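Long-range contacts in iron-rich dpsA-homolog protein (Halobacterium salinarum, PDB 1TJO), which probably protects DNA from oxidative damage by oxidising iron(II) with hydrogen peroxide and storing the iron(III) mineral inside a hollow shell of twelve subunits: residues 38-43 with 102-107; 33-38 with 91-96; 46-51 with 120-125. All coordinates share one frame; numbering follows the deposited sequence.

Overall arrangement
Helix 24-54 serves all three contacts: residues 33-38 (contact 2), 38-43 (contact 1) and 46-51 (contact 3) meet, in the same order, residues 91-96, 102-107 and 120-125. Beyond helix 60-87 the chain follows that helix through a loop, the short helix 96-102 and a second loop into helix 115-142. Contact 1 lies in the middle, its centre about 9 Å from that of contact 2 and about 11 Å from that of contact 3, touching both; the outer centres are about 19 Å apart. In this ferritin-like four-helix bundle with the short helix of Dps proteins, contacts 1 and 2 fasten the long crossover to the first helix, and contact 3 ties that helix to helix 115-142.

Contact 1. Residues 38-43 with 102-107; sequences LANVYV and EASVDV
Asn40 reaches from helix 24-54 into the loop 102-107 and holds it by both ends of its amide. Its OD1 accepts two backbone N-H groups: Ser104 N, 2.8 Å from OD1, lies in the carbonyl plane on a lone pair, whereas Val105 N, at 3.2 Å from the same OD1, stands above that plane. On the other side of the amide, Asn40 ND2 donates to Ser104 OG at 3.1 Å, which fixes the rotation of the group. Chi1 (-77°) sets Asn40 CG anti to the carbonyl carbon, beside the backbone N, where Val105 CG1 packs against it at 3.6 Å. An alanine here would probably leave the amides of Ser104 and Val105 without their shared acceptor and let the loop drift from the helix. Around this polar clamp lies an apolar margin: Ala39 CB sits 3.8 Å from Glu102 CB, and Val43 CG1 lies 3.6 Å from Ala103 CB. The example illustrates how one helical asparagine can organise a loop that lacks regular structure. The loop follows helix 96-102, and Val105 also rests on Ile125 and Asp128 of helix 115-142, while Leu38 and Val41 turn to helix 60-87.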
loop_
_atom_site.group_PDB
_atom_site.type_symbol
_atom_site.label_atom_id
_atom_site.label_comp_id
_atom_site.label_asym_id
_atom_site.label_seq_id
_atom_site.Cartn_x
_atom_site.Cartn_y
_atom_site.Cartn_z
ATOM N N LEU A 38 12.150 25.821 20.285
ATOM C CA LEU A 38 12.757 24.507 20.194
ATOM C C LEU A 38 13.042 23.905 21.552
ATOM O O LEU A 38 12.831 22.751 21.784
ATOM C CB LEU A 38 14.046 24.625 19.386
ATOM C CG LEU A 38 14.965 23.390 19.351
ATOM C CD1 LEU A 38 14.270 22.212 18.744
ATOM C CD2 LEU A 38 16.189 23.710 18.517
ATOM N N ALA A 39 13.600 24.699 22.439
ATOM C CA ALA A 39 13.964 24.215 23.780
ATOM C C ALA A 39 12.707 23.771 24.515
ATOM O O ALA A 39 12.634 22.679 25.123
ATOM C CB ALA A 39 14.694 25.297 24.524
ATOM N N ASN A 40 11.674 24.578 24.451
ATOM C CA ASN A 40 10.405 24.234 25.111
ATOM C C ASN A 40 9.751 22.992 24.487
ATOM O O ASN A 40 9.276 22.131 25.202
ATOM C CB ASN A 40 9.456 25.424 25.059
ATOM C CG ASN A 40 9.798 26.466 26.063
ATOM O OD1 ASN A 40 10.426 26.177 27.078
ATOM N ND2 ASN A 40 9.403 27.712 25.777
ATOM N N VAL A 41 9.851 22.845 23.183
ATOM C CA VAL A 41 9.201 21.724 22.502
ATOM C C VAL A 41 9.943 20.430 22.810
ATOM O O VAL A 41 9.315 19.397 22.962
ATOM C CB VAL A 41 9.055 21.986 20.992
ATOM C CG1 VAL A 41 8.600 20.737 20.281
ATOM C CG2 VAL A 41 8.066 23.080 20.730
ATOM N N TYR A 42 11.273 20.470 22.938
ATOM C CA TYR A 42 12.006 19.265 23.299
ATOM C C TYR A 42 11.807 18.822 24.766
ATOM O O TYR A 42 11.775 17.642 25.050
ATOM C CB TYR A 42 13.493 19.318 22.915
ATOM C CG TYR A 42 13.789 18.415 21.699
ATOM C CD1 TYR A 42 14.526 18.892 20.646
ATOM C CD2 TYR A 42 13.388 17.089 21.675
ATOM C CE1 TYR A 42 14.820 18.116 19.569
ATOM C CE2 TYR A 42 13.678 16.296 20.585
ATOM C CZ TYR A 42 14.396 16.816 19.539
ATOM O OH TYR A 42 14.683 16.033 18.418
ATOM N N VAL A 43 11.630 19.785 25.672
ATOM C CA VAL A 43 11.239 19.467 27.036
ATOM C C VAL A 43 9.844 18.818 27.046
ATOM O O VAL A 43 9.638 17.829 27.718
ATOM C CB VAL A 43 11.336 20.662 28.030
ATOM C CG1 VAL A 43 12.802 21.056 28.231
ATOM C CG2 VAL A 43 10.592 21.796 27.567
ATOM N N GLU A 102 17.641 26.241 28.354
ATOM C CA GLU A 102 17.065 27.298 27.553
ATOM C C GLU A 102 15.546 27.268 27.557
ATOM O O GLU A 102 14.949 28.216 27.083
ATOM C CB GLU A 102 17.586 27.176 26.125
ATOM C CG GLU A 102 19.094 27.394 26.029
ATOM C CD GLU A 102 19.483 28.873 26.087
ATOM O OE1 GLU A 102 20.685 29.144 26.107
ATOM O OE2 GLU A 102 18.612 29.750 26.137
ATOM N N ALA A 103 14.929 26.197 28.074
ATOM C CA ALA A 103 13.468 26.103 28.129
ATOM C C ALA A 103 12.952 26.969 29.271
ATOM O O ALA A 103 13.562 27.017 30.348
ATOM C CB ALA A 103 13.015 24.662 28.309
ATOM N N SER A 104 11.853 27.662 29.012
ATOM C CA SER A 104 11.146 28.472 30.010
ATOM C C SER A 104 10.048 27.700 30.733
ATOM O O SER A 104 9.600 28.104 31.817
ATOM C CB SER A 104 10.517 29.693 29.344
ATOM O OG SER A 104 9.557 29.338 28.355
ATOM N N VAL A 105 9.625 26.580 30.162
ATOM C CA VAL A 105 8.532 25.834 30.747
ATOM C C VAL A 105 8.982 25.042 31.957
ATOM O O VAL A 105 10.142 24.804 32.145
ATOM C CB VAL A 105 7.855 24.921 29.726
ATOM C CG1 VAL A 105 7.289 25.740 28.597
ATOM C CG2 VAL A 105 8.835 23.896 29.180
ATOM N N ASP A 106 8.018 24.600 32.745
ATOM C CA ASP A 106 8.269 23.871 33.982
ATOM C C ASP A 106 8.329 22.384 33.698
ATOM O O ASP A 106 7.440 21.859 33.058
ATOM C CB ASP A 106 7.136 24.112 34.971
ATOM C CG ASP A 106 6.935 25.569 35.265
ATOM O OD1 ASP A 106 7.915 26.224 35.670
ATOM O OD2 ASP A 106 5.848 26.135 35.065
ATOM N N VAL A 107 9.370 21.725 34.188
ATOM C CA VAL A 107 9.605 20.312 33.990
ATOM C C VAL A 107 9.306 19.555 35.275
ATOM O O VAL A 107 9.669 20.019 36.360
ATOM C CB VAL A 107 11.079 20.065 33.552
ATOM C CG1 VAL A 107 11.519 21.061 32.501
ATOM C CG2 VAL A 107 12.020 20.148 34.690
#

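Contact 2. Residues 33-38 with 91-96; sequences ALNADL and VPHASP
Asn35 ND2 donates to Val91 O at 3.0 Å in an almost straight bond, 174° at the hydrogen. The acceptor lies in the plane of the asparagine amide, although ND2 itself stands above the carbonyl plane of Val91. The other end of the amide takes part as well: OD1 accepts from His93 N at 3.0 Å, the donor again lying above the carbonyl plane. One side chain thus holds the extended backbone across Pro92. His93 CG is anti to its carbonyl carbon (chi1 -61°), and the ring lies over the amide in a stack with planes 14° apart, Asn35 CG sitting 3.5 Å above the ring plane and offset toward the rim. Next to this, Leu38 CD2 packs against Pro92 CB at 3.9 Å and lies 3.6 Å from His93 O, a buried oxygen for which the model gives no polar partner. Pro92 is about 4 Å, side chain to side chain, from Val85 and Gln86, sites involved in iron translocation. Glu110 of a second subunit takes the amides of Ala94 and Ser95, the latter at the N-cap position of helix 96-102. The loop links helix 60-87 to that short helix, where His93 packs on Leu99.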
loop_
_atom_site.group_PDB
_atom_site.type_symbol
_atom_site.label_atom_id
_atom_site.label_comp_id
_atom_site.label_asym_id
_atom_site.label_seq_id
_atom_site.Cartn_x
_atom_site.Cartn_y
_atom_site.Cartn_z
ATOM N N ALA A 33 13.655 33.554 18.455
ATOM C CA ALA A 33 12.321 33.059 18.761
ATOM C C ALA A 33 12.240 31.550 18.554
ATOM O O ALA A 33 11.771 30.833 19.431
ATOM C CB ALA A 33 11.320 33.738 17.921
ATOM N N LEU A 34 12.706 31.077 17.403
ATOM C CA LEU A 34 12.626 29.665 17.076
ATOM C C LEU A 34 13.435 28.808 18.085
ATOM O O LEU A 34 13.000 27.726 18.470
ATOM C CB LEU A 34 13.130 29.426 15.655
ATOM C CG LEU A 34 12.272 30.033 14.528
ATOM C CD1 LEU A 34 13.024 29.991 13.254
ATOM C CD2 LEU A 34 10.986 29.282 14.404
ATOM N N ASN A 35 14.619 29.247 18.461
ATOM C CA ASN A 35 15.459 28.482 19.404
ATOM C C ASN A 35 14.804 28.363 20.770
ATOM O O ASN A 35 14.880 27.321 21.458
ATOM C CB ASN A 35 16.867 29.100 19.527
ATOM C CG ASN A 35 17.946 28.202 18.948
ATOM O OD1 ASN A 35 17.693 27.002 18.709
ATOM N ND2 ASN A 35 19.136 28.754 18.724
ATOM N N ALA A 36 14.131 29.440 21.177
ATOM C CA ALA A 36 13.437 29.418 22.459
ATOM C C ALA A 36 12.294 28.390 22.407
ATOM O O ALA A 36 12.100 27.601 23.357
ATOM C CB ALA A 36 12.923 30.831 22.770
ATOM N N ASP A 37 11.571 28.387 21.286
ATOM C CA ASP A 37 10.501 27.418 21.010
ATOM C C ASP A 37 11.046 26.020 20.978
ATOM O O ASP A 37 10.487 25.138 21.570
ATOM C CB ASP A 37 9.786 27.688 19.699
ATOM C CG ASP A 37 8.905 28.895 19.754
ATOM O OD1 ASP A 37 8.565 29.328 20.896
ATOM O OD2 ASP A 37 8.528 29.475 18.689
ATOM N N LEU A 38 12.150 25.821 20.285
ATOM C CA LEU A 38 12.757 24.507 20.194
ATOM C C LEU A 38 13.042 23.905 21.552
ATOM O O LEU A 38 12.831 22.751 21.784
ATOM C CB LEU A 38 14.046 24.625 19.386
ATOM C CG LEU A 38 14.965 23.390 19.351
ATOM C CD1 LEU A 38 14.270 22.212 18.744
ATOM C CD2 LEU A 38 16.189 23.710 18.517
ATOM N N VAL A 91 22.474 28.497 15.061
ATOM C CA VAL A 91 22.832 27.219 15.646
ATOM C C VAL A 91 21.733 26.708 16.573
ATOM O O VAL A 91 21.488 27.248 17.633
ATOM C CB VAL A 91 24.169 27.358 16.449
ATOM C CG1 VAL A 91 24.545 26.071 17.108
ATOM C CG2 VAL A 91 25.272 27.802 15.551
ATOM N N PRO A 92 21.018 25.671 16.174
ATOM C CA PRO A 92 19.922 25.195 17.006
ATOM C C PRO A 92 20.417 24.602 18.308
ATOM O O PRO A 92 21.434 23.900 18.347
ATOM C CB PRO A 92 19.251 24.154 16.151
ATOM C CG PRO A 92 20.267 23.756 15.161
ATOM C CD PRO A 92 21.174 24.897 14.935
ATOM N N HIS A 93 19.702 24.839 19.394
ATOM C CA HIS A 93 20.117 24.243 20.678
ATOM C C HIS A 93 20.082 22.728 20.493
ATOM O O HIS A 93 19.127 22.233 19.875
ATOM C CB HIS A 93 19.184 24.623 21.814
ATOM C CG HIS A 93 19.097 26.093 22.097
ATOM N ND1 HIS A 93 20.195 26.934 22.163
ATOM C CD2 HIS A 93 18.011 26.875 22.306
ATOM C CE1 HIS A 93 19.781 28.164 22.433
ATOM N NE2 HIS A 93 18.461 28.157 22.517
ATOM N N ALA A 94 21.076 21.999 21.034
ATOM C CA ALA A 94 21.220 20.601 20.703
ATOM C C ALA A 94 21.285 19.648 21.875
ATOM O O ALA A 94 20.539 18.656 21.906
ATOM C CB ALA A 94 22.422 20.427 19.797
ATOM N N SER A 95 22.201 19.878 22.812
ATOM C CA SER A 95 22.364 18.903 23.889
ATOM C C SER A 95 21.177 18.941 24.809
ATOM O O SER A 95 20.549 19.970 24.951
ATOM C CB SER A 95 23.653 19.170 24.706
ATOM O OG SER A 95 23.584 20.320 25.540
ATOM N N PRO A 96 20.882 17.829 25.452
ATOM C CA PRO A 96 19.743 17.768 26.362
ATOM C C PRO A 96 19.870 18.813 27.476
ATOM O O PRO A 96 18.889 19.493 27.784
ATOM C CB PRO A 96 19.833 16.360 26.923
ATOM C CG PRO A 96 20.459 15.585 25.852
ATOM C CD PRO A 96 21.498 16.491 25.267
#

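Contact 3. Residues 46-51 with 120-125; sequences HQLKKH and ANDMAI
A very short hydrogen bond, 2.5 Å from His51 ND1 to Asp122 OD2, joins two helices of the bundle. The two side chains meet tip to tip, with 158° at the hydrogen, and the carboxylate is twisted relative to the ring while its CG stays at the ring edge, in plane. The other carboxylate oxygen is gripped separately: Gln47 NE2 approaches Asp122 OD1 at 3.0 Å, nearly along its C-O axis, so both oxygens have partners on helix 24-54 and the group is hindered from turning. Gln47 CG is anti to the backbone N (chi1 -168°), and the chain continues extended toward the opposite helix. There its NE2 passes 3.8 Å from Asn121 CB and makes a weak bond to a water, which in turn donates to Asn121 O at 3.1 Å. Leu48 CD2 lies 3.9 Å from Asp122 OD2, adding an apolar flank to the buried acid. Within its own helix, Gln47 O sits 3.3 Å above one face of the His51 ring, offset toward the rim.

Glu108 supplies a second shell, its carboxylate bonding His51 NE2 and Asn121 ND2 and its backbone N meeting Gln47 OE1; Lys50 NZ forms a salt bridge to the same carboxylate. His52, about 5 Å from His51 between side chains, is a ligand of an iron site shared between two subunits, so the network lies near that site rather than at it. Helices 24-54 and 115-142 run antiparallel here, at 162° with local axes 10.6 Å apart; Leu48 packs on Ala70 and Ala71 of helix 60-87, and Asp122 on Ile166 of helix 146-169.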
loop_
_atom_site.group_PDB
_atom_site.type_symbol
_atom_site.label_atom_id
_atom_site.label_comp_id
_atom_site.label_asym_id
_atom_site.label_seq_id
_atom_site.Cartn_x
_atom_site.Cartn_y
_atom_site.Cartn_z
ATOM N N HIS A 46 10.119 15.258 25.800
ATOM C CA HIS A 46 10.660 14.328 26.794
ATOM C C HIS A 46 9.678 14.017 27.924
ATOM O O HIS A 46 9.633 12.894 28.432
ATOM C CB HIS A 46 11.990 14.831 27.344
ATOM C CG HIS A 46 13.133 14.442 26.478
ATOM N ND1 HIS A 46 13.547 13.135 26.377
ATOM C CD2 HIS A 46 13.921 15.159 25.631
ATOM C CE1 HIS A 46 14.562 13.071 25.520
ATOM N NE2 HIS A 46 14.796 14.276 25.051
ATOM N N GLN A 47 8.832 14.981 28.267
ATOM C CA GLN A 47 7.840 14.765 29.321
ATOM C C GLN A 47 6.639 13.951 28.825
ATOM O O GLN A 47 6.103 13.124 29.556
ATOM C CB GLN A 47 7.354 16.074 29.868
ATOM C CG GLN A 47 6.550 15.883 31.144
ATOM C CD GLN A 47 6.593 17.089 32.078
ATOM O OE1 GLN A 47 7.622 17.357 32.699
ATOM N NE2 GLN A 47 5.479 17.820 32.169
ATOM N N LEU A 48 6.300 14.123 27.552
ATOM C CA LEU A 48 5.265 13.298 26.926
ATOM C C LEU A 48 5.752 11.854 26.880
ATOM O O LEU A 48 4.993 10.923 27.156
ATOM C CB LEU A 48 4.939 13.802 25.522
ATOM C CG LEU A 48 4.198 15.120 25.449
ATOM C CD1 LEU A 48 4.089 15.612 24.045
ATOM C CD2 LEU A 48 2.798 15.060 26.043
ATOM N N LYS A 49 7.017 11.678 26.510
ATOM C CA LYS A 49 7.617 10.336 26.533
ATOM C C LYS A 49 7.547 9.729 27.906
ATOM O O LYS A 49 7.107 8.624 28.047
ATOM C CB LYS A 49 9.068 10.352 26.047
ATOM C CG LYS A 49 9.262 10.541 24.532
ATOM C CD LYS A 49 8.527 9.534 23.743
ATOM C CE LYS A 49 9.160 8.227 23.699
ATOM N NZ LYS A 49 9.088 7.646 22.252
ATOM N N LYS A 50 7.926 10.478 28.943
ATOM C CA LYS A 50 7.822 9.996 30.308
ATOM C C LYS A 50 6.414 9.512 30.622
ATOM O O LYS A 50 6.215 8.446 31.177
ATOM C CB LYS A 50 8.136 11.131 31.264
ATOM C CG LYS A 50 7.996 10.738 32.698
ATOM C CD LYS A 50 8.377 11.917 33.573
ATOM C CE LYS A 50 8.273 11.534 35.020
ATOM N NZ LYS A 50 8.500 12.664 35.990
ATOM N N HIS A 51 5.437 10.339 30.333
ATOM C CA HIS A 51 4.053 9.995 30.639
ATOM C C HIS A 51 3.530 8.801 29.838
ATOM O O HIS A 51 2.796 7.980 30.407
ATOM C CB HIS A 51 3.181 11.231 30.523
ATOM C CG HIS A 51 3.573 12.297 31.500
ATOM N ND1 HIS A 51 3.200 13.615 31.369
ATOM C CD2 HIS A 51 4.321 12.224 32.629
ATOM C CE1 HIS A 51 3.713 14.307 32.378
ATOM N NE2 HIS A 51 4.393 13.488 33.156
ATOM N N ALA A 120 -2.000 17.378 33.683
ATOM C CA ALA A 120 -2.142 18.792 33.986
ATOM C C ALA A 120 -0.798 19.513 33.823
ATOM O O ALA A 120 -0.730 20.650 33.339
ATOM C CB ALA A 120 -2.652 18.964 35.363
ATOM N N ASN A 121 0.288 18.854 34.204
ATOM C CA ASN A 121 1.620 19.422 34.008
ATOM C C ASN A 121 1.939 19.593 32.500
ATOM O O ASN A 121 2.539 20.625 32.066
ATOM C CB ASN A 121 2.685 18.538 34.675
ATOM C CG ASN A 121 2.682 18.624 36.168
ATOM O OD1 ASN A 121 2.226 19.609 36.728
ATOM N ND2 ASN A 121 3.247 17.629 36.839
ATOM N N ASP A 122 1.495 18.628 31.697
ATOM C CA ASP A 122 1.711 18.710 30.251
ATOM C C ASP A 122 0.906 19.834 29.647
ATOM O O ASP A 122 1.383 20.537 28.774
ATOM C CB ASP A 122 1.344 17.391 29.542
ATOM C CG ASP A 122 2.242 16.265 29.944
ATOM O OD1 ASP A 122 3.383 16.562 30.426
ATOM O OD2 ASP A 122 1.888 15.054 29.812
ATOM N N MET A 123 -0.330 19.955 30.085
ATOM C CA MET A 123 -1.255 20.979 29.616
ATOM C C MET A 123 -0.652 22.371 29.805
ATOM O O MET A 123 -0.763 23.198 28.929
ATOM C CB MET A 123 -2.604 20.882 30.337
ATOM C CG MET A 123 -3.711 21.436 29.461
ATOM S SD MET A 123 -5.372 21.256 30.178
ATOM C CE MET A 123 -5.192 22.176 31.469
ATOM N N ALA A 124 0.046 22.576 30.901
ATOM C CA ALA A 124 0.681 23.868 31.199
ATOM C C ALA A 124 1.832 24.152 30.237
ATOM O O ALA A 124 2.041 25.302 29.805
ATOM C CB ALA A 124 1.173 23.931 32.633
ATOM N N ILE A 125 2.589 23.123 29.915
ATOM C CA ILE A 125 3.636 23.261 28.917
ATOM C C ILE A 125 3.041 23.637 27.561
ATOM O O ILE A 125 3.527 24.548 26.919
ATOM C CB ILE A 125 4.488 21.989 28.820
ATOM C CG1 ILE A 125 5.232 21.712 30.133
ATOM C CG2 ILE A 125 5.449 22.155 27.707
ATOM C CD1 ILE A 125 5.932 20.400 30.167
HETATM O O HOH W 1 5.084 20.769 33.809
#